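Local coordinates for protein geranyltranstransferase (Legionella pneumophila subsp. pneumophila, PDB 3LOM) that probably catalyses the magnesium-dependent condensation of isoprenoid diphosphates into farnesyl diphosphate, and perhaps geranylgeranyl diphosphate, at residues A77-T82 against Q149-A154; K191-C196 against K220-V225; Q26-I31 against S40-A45. All coordinates share one frame; numbering follows the deposited sequence.

Contact 1: residues A77-T82 against Q149-A154; sequences AALELT and QVLVNA
Helical segments 77-82 and 149-154 run nearly parallel, their N-to-C directions 14° apart and their axes 11.4 Å apart at closest approach, and Leu-151 reaches across from the second to meet Ala-78, Leu-79 and Thr-82 on the first. Such a separation leaves the backbones apart, and side-chain length has to bridge the space. In Leu-151, CG anti to the backbone N (chi1 -176°) and a chi2 of 64° together set both methyls against the facing helix. Its CD2 lies 4.2 Å from Ala-78 CB, one turn before Thr-82, while its CD1 lies 4.4 Å from Leu-79 CD2. In the all-helical isoprenoid synthase fold of this family, Leu-151 joins helices 69-91 and 141-155 within the bundle. Leu-131 of helix 113-135 touches both Ala-78 and Leu-151, and Leu-192 of helix 178-201 packs on Leu-79 and on Leu-151, which places the contact among four helices. The Thr-82 and Leu-151 side chains pass alongside in opposing senses, and the hydroxyl lies beside both leucine methyls, with Thr-82 OG1 3.4 Å from Leu-151 CD2. That oxygen also lies 3.0 Å from Ala-78 O, close to its own helix backbone. The methyl of the same threonine, CG2, stands 4.2 Å from Leu-151 CD1.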
ATOM      1  N   ALA A  77       8.925  -2.481 -12.189  1.00 46.37           N
ATOM      2  CA  ALA A  77       7.577  -3.026 -12.086  1.00 46.75           C
ATOM      3  C   ALA A  77       6.884  -2.447 -10.865  1.00 48.18           C
ATOM      4  O   ALA A  77       5.747  -1.976 -10.954  1.00 52.11           O
ATOM      5  CB  ALA A  77       7.612  -4.551 -12.004  1.00 31.75           C
ATOM      6  N   ALA A  78       7.591  -2.481  -9.735  1.00 47.57           N
ATOM      7  CA  ALA A  78       7.122  -1.911  -8.474  1.00 48.68           C
ATOM      8  C   ALA A  78       6.813  -0.423  -8.583  1.00 44.29           C
ATOM      9  O   ALA A  78       5.810   0.047  -8.047  1.00 52.98           O
ATOM     10  CB  ALA A  78       8.134  -2.154  -7.399  1.00 48.07           C
ATOM     11  N   LEU A  79       7.659   0.309  -9.298  1.00 46.30           N
ATOM     12  CA  LEU A  79       7.406   1.721  -9.555  1.00 48.70           C
ATOM     13  C   LEU A  79       6.193   2.002 -10.405  1.00 47.26           C
ATOM     14  O   LEU A  79       5.443   2.934 -10.107  1.00 59.91           O
ATOM     15  CB  LEU A  79       8.604   2.371 -10.215  1.00 54.76           C
ATOM     16  CG  LEU A  79       9.325   3.374  -9.341  1.00 68.37           C
ATOM     17  CD1 LEU A  79      10.650   3.555  -9.962  1.00 72.07           C
ATOM     18  CD2 LEU A  79       8.590   4.704  -9.244  1.00 70.62           C
ATOM     19  N   GLU A  80       6.016   1.230 -11.478  1.00 50.66           N
ATOM     20  CA  GLU A  80       4.843   1.394 -12.330  1.00 38.25           C
ATOM     21  C   GLU A  80       3.570   1.008 -11.618  1.00 34.94           C
ATOM     22  O   GLU A  80       2.567   1.689 -11.773  1.00 46.62           O
ATOM     23  CB  GLU A  80       4.948   0.630 -13.645  1.00 50.48           C
ATOM     24  CG  GLU A  80       4.924   1.523 -14.883  1.00 55.06           C
ATOM     25  CD  GLU A  80       3.905   2.647 -14.827  1.00 65.34           C
ATOM     26  OE1 GLU A  80       4.323   3.829 -14.805  1.00 77.71           O
ATOM     27  OE2 GLU A  80       2.694   2.355 -14.808  1.00 81.37           O
ATOM     28  N   LEU A  81       3.622  -0.073 -10.837  1.00 38.82           N
ATOM     29  CA  LEU A  81       2.485  -0.499 -10.019  1.00 40.96           C
ATOM     30  C   LEU A  81       2.054   0.590  -9.032  1.00 45.30           C
ATOM     31  O   LEU A  81       0.854   0.872  -8.913  1.00 46.52           O
ATOM     32  CB  LEU A  81       2.790  -1.807  -9.276  1.00 42.11           C
ATOM     33  CG  LEU A  81       2.707  -3.129 -10.051  1.00 43.58           C
ATOM     34  CD1 LEU A  81       3.438  -4.225  -9.298  1.00 36.27           C
ATOM     35  CD2 LEU A  81       1.265  -3.529 -10.299  1.00 48.84           C
ATOM     36  N   THR A  82       3.030   1.205  -8.352  1.00 43.39           N
ATOM     37  CA  THR A  82       2.764   2.334  -7.438  1.00 37.95           C
ATOM     38  C   THR A  82       2.189   3.532  -8.199  1.00 29.82           C
ATOM     39  O   THR A  82       1.135   4.039  -7.837  1.00 35.11           O
ATOM     40  CB  THR A  82       4.016   2.748  -6.605  1.00 38.77           C
ATOM     41  OG1 THR A  82       4.511   1.614  -5.873  1.00 41.74           O
ATOM     42  CG2 THR A  82       3.662   3.860  -5.607  1.00 48.68           C
ATOM     43  N   GLN A 149      12.035   0.778   1.379  1.00 52.04           N
ATOM     44  CA  GLN A 149      11.959   2.009   2.177  1.00 38.65           C
ATOM     45  C   GLN A 149      11.819   3.244   1.297  1.00 41.03           C
ATOM     46  O   GLN A 149      10.948   4.078   1.537  1.00 49.52           O
ATOM     47  CB  GLN A 149      13.207   2.150   3.056  1.00 56.41           C
ATOM     48  CG  GLN A 149      13.037   3.043   4.279  1.00 68.57           C
ATOM     49  CD  GLN A 149      12.753   2.255   5.547  1.00 87.23           C
ATOM     50  OE1 GLN A 149      11.614   2.205   6.015  1.00 93.56           O
ATOM     51  NE2 GLN A 149      13.787   1.632   6.106  1.00 82.59           N
ATOM     52  N   VAL A 150      12.662   3.344   0.273  1.00 40.57           N
ATOM     53  CA  VAL A 150      12.619   4.462  -0.673  1.00 47.05           C
ATOM     54  C   VAL A 150      11.230   4.678  -1.313  1.00 52.92           C
ATOM     55  O   VAL A 150      10.733   5.807  -1.338  1.00 58.30           O
ATOM     56  CB  VAL A 150      13.703   4.313  -1.768  1.00 50.68           C
ATOM     57  CG1 VAL A 150      13.582   5.420  -2.808  1.00 48.35           C
ATOM     58  CG2 VAL A 150      15.107   4.316  -1.149  1.00 50.13           C
ATOM     59  N   LEU A 151      10.610   3.597  -1.797  1.00 47.57           N
ATOM     60  CA  LEU A 151       9.313   3.664  -2.479  1.00 43.75           C
ATOM     61  C   LEU A 151       8.186   4.041  -1.530  1.00 41.45           C
ATOM     62  O   LEU A 151       7.338   4.872  -1.845  1.00 39.50           O
ATOM     63  CB  LEU A 151       8.980   2.319  -3.149  1.00 53.06           C
ATOM     64  CG  LEU A 151       7.705   2.205  -3.998  1.00 40.01           C
ATOM     65  CD1 LEU A 151       7.752   3.103  -5.230  1.00 43.34           C
ATOM     66  CD2 LEU A 151       7.493   0.765  -4.423  1.00 61.09           C
ATOM     67  N   VAL A 152       8.198   3.411  -0.368  1.00 35.92           N
ATOM     68  CA  VAL A 152       7.177   3.581   0.639  1.00 41.29           C
ATOM     69  C   VAL A 152       7.253   4.959   1.364  1.00 47.01           C
ATOM     70  O   VAL A 152       6.219   5.519   1.757  1.00 48.11           O
ATOM     71  CB  VAL A 152       7.192   2.327   1.558  1.00 46.08           C
ATOM     72  CG1 VAL A 152       7.134   2.667   3.003  1.00 46.08           C
ATOM     73  CG2 VAL A 152       6.051   1.383   1.167  1.00 53.29           C
ATOM     74  N   ASN A 153       8.462   5.519   1.490  1.00 45.79           N
ATOM     75  CA  ASN A 153       8.636   6.890   1.992  1.00 47.82           C
ATOM     76  C   ASN A 153       8.140   7.907   0.972  1.00 48.34           C
ATOM     77  O   ASN A 153       7.534   8.913   1.340  1.00 42.44           O
ATOM     78  CB  ASN A 153      10.105   7.202   2.343  1.00 48.38           C
ATOM     79  CG  ASN A 153      10.582   6.511   3.624  1.00 60.12           C
ATOM     80  OD1 ASN A 153      11.780   6.491   3.913  1.00 77.68           O
ATOM     81  ND2 ASN A 153       9.657   5.951   4.390  1.00 67.36           N
ATOM     82  N   ALA A 154       8.390   7.642  -0.310  1.00 38.53           N
ATOM     83  CA  ALA A 154       8.024   8.592  -1.361  1.00 40.79           C
ATOM     84  C   ALA A 154       6.528   8.551  -1.668  1.00 42.68           C
ATOM     85  O   ALA A 154       5.948   9.555  -2.091  1.00 44.53           O
ATOM     86  CB  ALA A 154       8.837   8.343  -2.630  1.00 35.23           C
TER

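Contact 2: residues K191-C196 against K220-V225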
ATOM      1  N   LYS A 191       9.045  13.238  -5.581  1.00 37.63           N
ATOM      2  CA  LYS A 191       9.619  12.163  -4.761  1.00 49.17           C
ATOM      3  C   LYS A 191       9.561  10.783  -5.419  1.00 55.99           C
ATOM      4  O   LYS A 191      10.471   9.967  -5.223  1.00 60.74           O
ATOM      5  CB  LYS A 191       8.920  12.097  -3.402  1.00 42.29           C
ATOM      6  CG  LYS A 191       9.068  13.352  -2.558  1.00 50.60           C
ATOM      7  CD  LYS A 191       9.868  13.108  -1.304  1.00 67.53           C
ATOM      8  CE  LYS A 191       9.610  14.218  -0.304  1.00 58.68           C
ATOM      9  NZ  LYS A 191       9.690  13.708   1.089  1.00 75.36           N
ATOM     10  N   LEU A 192       8.493  10.518  -6.178  1.00 49.43           N
ATOM     11  CA  LEU A 192       8.350   9.226  -6.855  1.00 49.90           C
ATOM     12  C   LEU A 192       9.304   9.120  -8.044  1.00 42.87           C
ATOM     13  O   LEU A 192       9.944   8.092  -8.222  1.00 45.49           O
ATOM     14  CB  LEU A 192       6.901   8.951  -7.281  1.00 51.76           C
ATOM     15  CG  LEU A 192       6.568   7.479  -7.559  1.00 60.64           C
ATOM     16  CD1 LEU A 192       6.618   6.655  -6.268  1.00 50.54           C
ATOM     17  CD2 LEU A 192       5.216   7.322  -8.259  1.00 52.30           C
ATOM     18  N   ILE A 193       9.390  10.183  -8.843  1.00 42.24           N
ATOM     19  CA  ILE A 193      10.395  10.292  -9.911  1.00 44.75           C
ATOM     20  C   ILE A 193      11.827  10.167  -9.373  1.00 52.71           C
ATOM     21  O   ILE A 193      12.661   9.474  -9.968  1.00 57.26           O
ATOM     22  CB  ILE A 193      10.202  11.578 -10.740  1.00 36.84           C
ATOM     23  CG1 ILE A 193       8.949  11.431 -11.610  1.00 49.84           C
ATOM     24  CG2 ILE A 193      11.423  11.863 -11.611  1.00 42.33           C
ATOM     25  CD1 ILE A 193       8.345  12.729 -12.096  1.00 55.79           C
ATOM     26  N   LEU A 194      12.082  10.803  -8.229  1.00 53.51           N
ATOM     27  CA  LEU A 194      13.370  10.716  -7.542  1.00 53.74           C
ATOM     28  C   LEU A 194      13.658   9.289  -7.070  1.00 55.54           C
ATOM     29  O   LEU A 194      14.806   8.832  -7.126  1.00 52.03           O
ATOM     30  CB  LEU A 194      13.393  11.679  -6.351  1.00 54.33           C
ATOM     31  CG  LEU A 194      14.675  12.403  -5.938  1.00 60.90           C
ATOM     32  CD1 LEU A 194      15.400  13.004  -7.140  1.00 53.76           C
ATOM     33  CD2 LEU A 194      14.332  13.487  -4.914  1.00 54.39           C
ATOM     34  N   ALA A 195      12.609   8.591  -6.628  1.00 53.77           N
ATOM     35  CA  ALA A 195      12.704   7.184  -6.219  1.00 54.83           C
ATOM     36  C   ALA A 195      13.259   6.227  -7.298  1.00 51.90           C
ATOM     37  O   ALA A 195      13.865   5.215  -6.954  1.00 55.30           O
ATOM     38  CB  ALA A 195      11.369   6.688  -5.697  1.00 51.15           C
ATOM     39  N   CYS A 196      13.070   6.558  -8.580  1.00 51.75           N
ATOM     40  CA  CYS A 196      13.639   5.775  -9.692  1.00 58.86           C
ATOM     41  C   CYS A 196      15.147   5.682  -9.580  1.00 63.06           C
ATOM     42  O   CYS A 196      15.732   4.610  -9.726  1.00 65.30           O
ATOM     43  CB  CYS A 196      13.302   6.394 -11.050  1.00 56.85           C
ATOM     44  SG  CYS A 196      11.554   6.577 -11.399  1.00 52.88           S
ATOM     45  N   LYS A 220      15.662  15.576  -9.630  1.00 54.43           N
ATOM     46  CA  LYS A 220      14.916  16.728  -9.102  1.00 50.53           C
ATOM     47  C   LYS A 220      14.447  17.626 -10.224  1.00 51.38           C
ATOM     48  O   LYS A 220      13.290  18.048 -10.252  1.00 56.91           O
ATOM     49  CB  LYS A 220      15.771  17.548  -8.129  1.00 57.84           C
ATOM     50  CG  LYS A 220      15.833  16.980  -6.721  1.00 76.93           C
ATOM     51  CD  LYS A 220      17.029  17.526  -5.957  1.00 97.39           C
ATOM     52  CE  LYS A 220      17.366  16.640  -4.762  1.00104.98           C
ATOM     53  NZ  LYS A 220      18.740  16.895  -4.241  1.00102.36           N
ATOM     54  N   HIS A 221      15.348  17.917 -11.154  1.00 44.75           N
ATOM     55  CA  HIS A 221      15.028  18.854 -12.215  1.00 52.69           C
ATOM     56  C   HIS A 221      14.121  18.252 -13.280  1.00 50.84           C
ATOM     57  O   HIS A 221      13.327  18.967 -13.885  1.00 53.81           O
ATOM     58  CB  HIS A 221      16.301  19.476 -12.799  1.00 55.47           C
ATOM     59  CG  HIS A 221      17.003  20.388 -11.839  1.00 53.62           C
ATOM     60  ND1 HIS A 221      16.774  21.745 -11.803  1.00 45.74           N
ATOM     61  CD2 HIS A 221      17.889  20.131 -10.849  1.00 52.95           C
ATOM     62  CE1 HIS A 221      17.501  22.288 -10.843  1.00 45.13           C
ATOM     63  NE2 HIS A 221      18.191  21.331 -10.251  1.00 57.18           N
ATOM     64  N   ILE A 222      14.210  16.939 -13.479  1.00 54.51           N
ATOM     65  CA  ILE A 222      13.350  16.261 -14.451  1.00 54.93           C
ATOM     66  C   ILE A 222      11.892  16.137 -13.950  1.00 53.31           C
ATOM     67  O   ILE A 222      10.953  16.382 -14.707  1.00 52.61           O
ATOM     68  CB  ILE A 222      13.990  14.925 -14.970  1.00 59.25           C
ATOM     69  CG1 ILE A 222      13.671  14.699 -16.446  1.00 63.48           C
ATOM     70  CG2 ILE A 222      13.676  13.712 -14.083  1.00 59.44           C
ATOM     71  CD1 ILE A 222      14.620  15.410 -17.376  1.00 53.53           C
ATOM     72  N   GLY A 223      11.726  15.828 -12.662  1.00 54.72           N
ATOM     73  CA  GLY A 223      10.410  15.746 -12.027  1.00 52.91           C
ATOM     74  C   GLY A 223       9.695  17.079 -11.920  1.00 54.75           C
ATOM     75  O   GLY A 223       8.463  17.145 -11.973  1.00 55.36           O
ATOM     76  N   LEU A 224      10.479  18.141 -11.774  1.00 57.54           N
ATOM     77  CA  LEU A 224       9.966  19.500 -11.738  1.00 55.90           C
ATOM     78  C   LEU A 224       9.548  19.962 -13.130  1.00 50.25           C
ATOM     79  O   LEU A 224       8.431  20.452 -13.316  1.00 54.18           O
ATOM     80  CB  LEU A 224      11.032  20.433 -11.157  1.00 57.82           C
ATOM     81  CG  LEU A 224      10.850  21.948 -11.138  1.00 61.52           C
ATOM     82  CD1 LEU A 224       9.585  22.378 -10.394  1.00 61.95           C
ATOM     83  CD2 LEU A 224      12.081  22.587 -10.517  1.00 62.66           C
ATOM     84  N   VAL A 225      10.436  19.785 -14.103  1.00 46.77           N
ATOM     85  CA  VAL A 225      10.208  20.282 -15.467  1.00 51.63           C
ATOM     86  C   VAL A 225       9.050  19.591 -16.222  1.00 51.03           C
ATOM     87  O   VAL A 225       8.420  20.215 -17.079  1.00 55.55           O
ATOM     88  CB  VAL A 225      11.534  20.315 -16.299  1.00 50.09           C
ATOM     89  CG1 VAL A 225      11.874  18.947 -16.880  1.00 56.69           C
ATOM     90  CG2 VAL A 225      11.481  21.388 -17.378  1.00 49.52           C
TER
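Ile-193 and Leu-194 of helix 178-201 pack against Lys-220, Ile-222 and Gly-223 of helix 209-236 in a close helix-helix crossing of the all-alpha isoprenoid synthase fold. The short segments run roughly antiparallel, at 141°, and their axes approach to 8.7 Å. Gly-223 lies where they come together: its CA is 5.9 Å from Ile-193 CA, and the isoleucine side chain lies directly against that glycine CA.

The apolar part of the contact is built on Ile-193, which applies two branches. Its CD1 methyl rests 3.7 Å from Gly-223 CA, and its CG2 methyl is 3.8 Å from the CG2 of Ile-222. These two isoleucine side chains lie nearly perpendicular, meeting through their branch methyls; the far end of Ile-222 leads away from segment 191-196, and that residue also touches Tyr-274 of helix 263-279. Arg-54 of helix 53-64 also packs on Ile-193, tying a further helix to this crossing.

The contact with Lys-220 lies at the more exposed margin, and no hydrogen bond joins the two segments. Lys-220 has its CG anti to the carbonyl carbon (chi1 -81°), and the chain runs extended beyond it. CG is the atom of this side chain that meets the leucine. The CD1 methyl of Leu-194 sits 4.0 Å from Lys-220 CG and, closer still, 3.6 Å from Lys-220 N.

Contact 3: residues Q26-I31 against S40-A45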
ATOM      1  N   GLN A  26       3.999 -11.598 -17.198  1.00 48.54           N
ATOM      2  CA  GLN A  26       4.508 -12.808 -16.572  1.00 57.97           C
ATOM      3  C   GLN A  26       4.245 -12.769 -15.081  1.00 56.06           C
ATOM      4  O   GLN A  26       3.689 -13.715 -14.519  1.00 58.32           O
ATOM      5  CB  GLN A  26       6.009 -12.975 -16.843  1.00 62.03           C
ATOM      6  CG  GLN A  26       6.351 -13.448 -18.255  1.00 83.97           C
ATOM      7  CD  GLN A  26       5.961 -14.902 -18.521  1.00101.79           C
ATOM      8  OE1 GLN A  26       5.541 -15.247 -19.626  1.00104.52           O
ATOM      9  NE2 GLN A  26       6.104 -15.758 -17.509  1.00102.95           N
ATOM     10  N   LEU A  27       4.623 -11.648 -14.470  1.00 57.33           N
ATOM     11  CA  LEU A  27       4.393 -11.371 -13.055  1.00 58.32           C
ATOM     12  C   LEU A  27       2.925 -11.524 -12.645  1.00 51.47           C
ATOM     13  O   LEU A  27       2.621 -12.246 -11.693  1.00 46.52           O
ATOM     14  CB  LEU A  27       4.904  -9.964 -12.736  1.00 62.93           C
ATOM     15  CG  LEU A  27       4.902  -9.375 -11.331  1.00 73.72           C
ATOM     16  CD1 LEU A  27       5.521 -10.329 -10.324  1.00 85.00           C
ATOM     17  CD2 LEU A  27       5.670  -8.065 -11.383  1.00 86.08           C
ATOM     18  N   LEU A  28       2.029 -10.863 -13.380  1.00 43.43           N
ATOM     19  CA  LEU A  28       0.583 -10.944 -13.121  1.00 47.05           C
ATOM     20  C   LEU A  28       0.017 -12.360 -13.246  1.00 52.47           C
ATOM     21  O   LEU A  28      -0.814 -12.775 -12.434  1.00 53.71           O
ATOM     22  CB  LEU A  28      -0.198  -9.971 -14.015  1.00 35.04           C
ATOM     23  CG  LEU A  28      -0.176  -8.490 -13.624  1.00 59.73           C
ATOM     24  CD1 LEU A  28      -0.791  -7.638 -14.714  1.00 57.46           C
ATOM     25  CD2 LEU A  28      -0.881  -8.244 -12.285  1.00 67.03           C
ATOM     26  N   ASN A  29       0.503 -13.108 -14.239  1.00 61.86           N
ATOM     27  CA  ASN A  29       0.015 -14.467 -14.509  1.00 64.05           C
ATOM     28  C   ASN A  29       0.508 -15.506 -13.488  1.00 64.92           C
ATOM     29  O   ASN A  29       0.098 -16.665 -13.539  1.00 68.85           O
ATOM     30  CB  ASN A  29       0.356 -14.917 -15.948  1.00 62.56           C
ATOM     31  CG  ASN A  29      -0.315 -14.051 -17.047  1.00 75.63           C
ATOM     32  OD1 ASN A  29       0.002 -14.209 -18.226  1.00 92.16           O
ATOM     33  ND2 ASN A  29      -1.225 -13.148 -16.669  1.00 55.15           N
ATOM     34  N   GLU A  30       1.374 -15.086 -12.563  1.00 66.45           N
ATOM     35  CA  GLU A  30       1.910 -15.973 -11.523  1.00 67.49           C
ATOM     36  C   GLU A  30       1.234 -15.827 -10.162  1.00 69.06           C
ATOM     37  O   GLU A  30       1.162 -16.800  -9.411  1.00 78.80           O
ATOM     38  CB  GLU A  30       3.422 -15.787 -11.367  1.00 62.79           C
ATOM     39  CG  GLU A  30       4.235 -16.410 -12.488  1.00 74.92           C
ATOM     40  CD  GLU A  30       5.704 -16.048 -12.418  1.00 90.29           C
ATOM     41  OE1 GLU A  30       6.326 -16.284 -11.358  1.00 86.37           O
ATOM     42  OE2 GLU A  30       6.236 -15.532 -13.427  1.00 90.56           O
ATOM     43  N   ILE A  31       0.754 -14.623  -9.842  1.00 65.38           N
ATOM     44  CA  ILE A  31       0.060 -14.361  -8.569  1.00 61.16           C
ATOM     45  C   ILE A  31      -1.317 -15.016  -8.544  1.00 56.50           C
ATOM     46  O   ILE A  31      -2.036 -15.004  -9.548  1.00 55.50           O
ATOM     47  CB  ILE A  31      -0.164 -12.849  -8.303  1.00 59.15           C
ATOM     48  CG1 ILE A  31       0.975 -12.013  -8.863  1.00 69.07           C
ATOM     49  CG2 ILE A  31      -0.323 -12.571  -6.807  1.00 64.38           C
ATOM     50  CD1 ILE A  31       0.503 -10.720  -9.446  1.00 82.34           C
ATOM     51  N   SER A  40      -9.054  -8.962 -14.025  1.00 39.52           N
ATOM     52  CA  SER A  40      -9.491  -8.257 -15.222  1.00 38.85           C
ATOM     53  C   SER A  40      -9.157  -6.763 -15.154  1.00 41.04           C
ATOM     54  O   SER A  40      -8.624  -6.197 -16.113  1.00 51.79           O
ATOM     55  CB  SER A  40     -10.982  -8.474 -15.481  1.00 39.97           C
ATOM     56  OG  SER A  40     -11.394  -7.758 -16.635  1.00 55.28           O
ATOM     57  N   ALA A  41      -9.469  -6.124 -14.031  1.00 44.95           N
ATOM     58  CA  ALA A  41      -9.229  -4.685 -13.898  1.00 44.10           C
ATOM     59  C   ALA A  41      -7.759  -4.320 -13.763  1.00 39.30           C
ATOM     60  O   ALA A  41      -7.318  -3.322 -14.336  1.00 43.91           O
ATOM     61  CB  ALA A  41     -10.036  -4.102 -12.778  1.00 41.25           C
ATOM     62  N   LEU A  42      -7.002  -5.140 -13.036  1.00 36.82           N
ATOM     63  CA  LEU A  42      -5.532  -5.051 -13.036  1.00 43.35           C
ATOM     64  C   LEU A  42      -4.945  -4.965 -14.439  1.00 43.21           C
ATOM     65  O   LEU A  42      -4.161  -4.068 -14.735  1.00 50.71           O
ATOM     66  CB  LEU A  42      -4.916  -6.262 -12.330  1.00 42.68           C
ATOM     67  CG  LEU A  42      -4.772  -6.229 -10.811  1.00 55.75           C
ATOM     68  CD1 LEU A  42      -4.539  -7.628 -10.286  1.00 59.88           C
ATOM     69  CD2 LEU A  42      -3.615  -5.333 -10.426  1.00 48.58           C
ATOM     70  N   HIS A  43      -5.331  -5.910 -15.296  1.00 47.36           N
ATOM     71  CA  HIS A  43      -4.837  -5.975 -16.665  1.00 36.84           C
ATOM     72  C   HIS A  43      -5.320  -4.809 -17.515  1.00 33.43           C
ATOM     73  O   HIS A  43      -4.588  -4.328 -18.370  1.00 43.91           O
ATOM     74  CB  HIS A  43      -5.208  -7.317 -17.303  1.00 40.59           C
ATOM     75  CG  HIS A  43      -4.351  -8.454 -16.841  1.00 28.83           C
ATOM     76  ND1 HIS A  43      -4.727  -9.317 -15.836  1.00 34.97           N
ATOM     77  CD2 HIS A  43      -3.117  -8.850 -17.233  1.00 30.82           C
ATOM     78  CE1 HIS A  43      -3.768 -10.204 -15.636  1.00 35.01           C
ATOM     79  NE2 HIS A  43      -2.779  -9.944 -16.473  1.00 34.25           N
ATOM     80  N   TYR A  44      -6.547  -4.353 -17.275  1.00 41.50           N
ATOM     81  CA  TYR A  44      -7.080  -3.184 -17.982  1.00 36.68           C
ATOM     82  C   TYR A  44      -6.286  -1.917 -17.660  1.00 46.35           C
ATOM     83  O   TYR A  44      -5.954  -1.122 -18.550  1.00 39.86           O
ATOM     84  CB  TYR A  44      -8.556  -2.961 -17.649  1.00 32.04           C
ATOM     85  CG  TYR A  44      -9.147  -1.758 -18.358  1.00 34.13           C
ATOM     86  CD1 TYR A  44      -9.525  -1.838 -19.697  1.00 37.10           C
ATOM     87  CD2 TYR A  44      -9.317  -0.536 -17.694  1.00 45.97           C
ATOM     88  CE1 TYR A  44     -10.053  -0.745 -20.361  1.00 39.86           C
ATOM     89  CE2 TYR A  44      -9.841   0.576 -18.356  1.00 37.98           C
ATOM     90  CZ  TYR A  44     -10.209   0.457 -19.692  1.00 48.54           C
ATOM     91  OH  TYR A  44     -10.737   1.526 -20.367  1.00 42.75           O
ATOM     92  N   ALA A  45      -5.999  -1.737 -16.376  1.00 45.44           N
ATOM     93  CA  ALA A  45      -5.335  -0.533 -15.902  1.00 53.66           C
ATOM     94  C   ALA A  45      -3.851  -0.489 -16.268  1.00 50.39           C
ATOM     95  O   ALA A  45      -3.354   0.550 -16.695  1.00 46.46           O
ATOM     96  CB  ALA A  45      -5.525  -0.394 -14.409  1.00 49.37           C
TER
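Leu-28 of helix 5-28 and the following Asn-29 meet Leu-42 and His-43 of helix 36-46 across a helix-loop-helix connection in the all-alpha isoprenoid synthase fold. Eight residues separate the two segments along the chain, and the backbones stay apart: the nearest CA atoms, those of Leu-28 and His-43, are 8.2 Å from each other. Side chains therefore make the contact.

The aromatic interaction is a CH-pi contact. Leu-28 and His-43 point at one another, and the leucine places its CD1 methyl over one face of the imidazole, 3.8 Å from the ring centroid and 27° off the ring normal. Leu-28 CG stands beside its backbone N and anti to the carbonyl carbon (chi1 -77°), the setting from which CD1 covers the ring and CD2 meets Leu-42. The CD1 methyl is displaced toward the rim, and its nearest ring atom is NE2, at 3.5 Å from Leu-28 CD1. Leu-28 CB follows the same part of the ring, 3.6 Å from His-43 NE2. At the other nitrogen, ND1 is hydrogen-bonded to the carbonyl oxygen of Arg-39, one turn earlier in its helix, which restrains the rotation of the ring under the leucine.

The purely apolar interaction uses the other methyl of Leu-28: CD2 lies 4.2 Å from Leu-42 CD1. Both leucines are buried, and Phe-47 adds to the surroundings of Leu-28. Leu-42 also touches Ile-157 of the second subunit, so this small hydrophobic patch adjoins the dimer interface.

No hydrogen bond joins the segments, but at the exposed margin the Asn-29 amide comes near the ring. The two side chains run across each other, amide and ring planes 39° apart, and Asn-29 ND2 arrives obliquely, 3.6 Å from His-43 NE2.

How the contacts relate
Along the chain the three contacts follow in series: contact 3 closes first, then contact 1, then contact 2. Contacts 1 and 2 are close neighbours in the interior of the helical bundle, their centres 13 Å apart, and helices 69-91 and 178-201 meet between them, where Leu-79 CD1 lies 3.5 Å from Cys-196 SG. Contact 3 is more peripheral, its centre about 20 Å from the centre of the chain, yet Leu-27 of its first segment packs on Ala-77 of contact 1. Contacts 2 and 3 do not touch, with centres 27 Å apart. The segments of contacts 1 and 3 both also touch the second subunit, whereas those of contact 2 do not, which places contacts 1 and 3 beside the dimer interface.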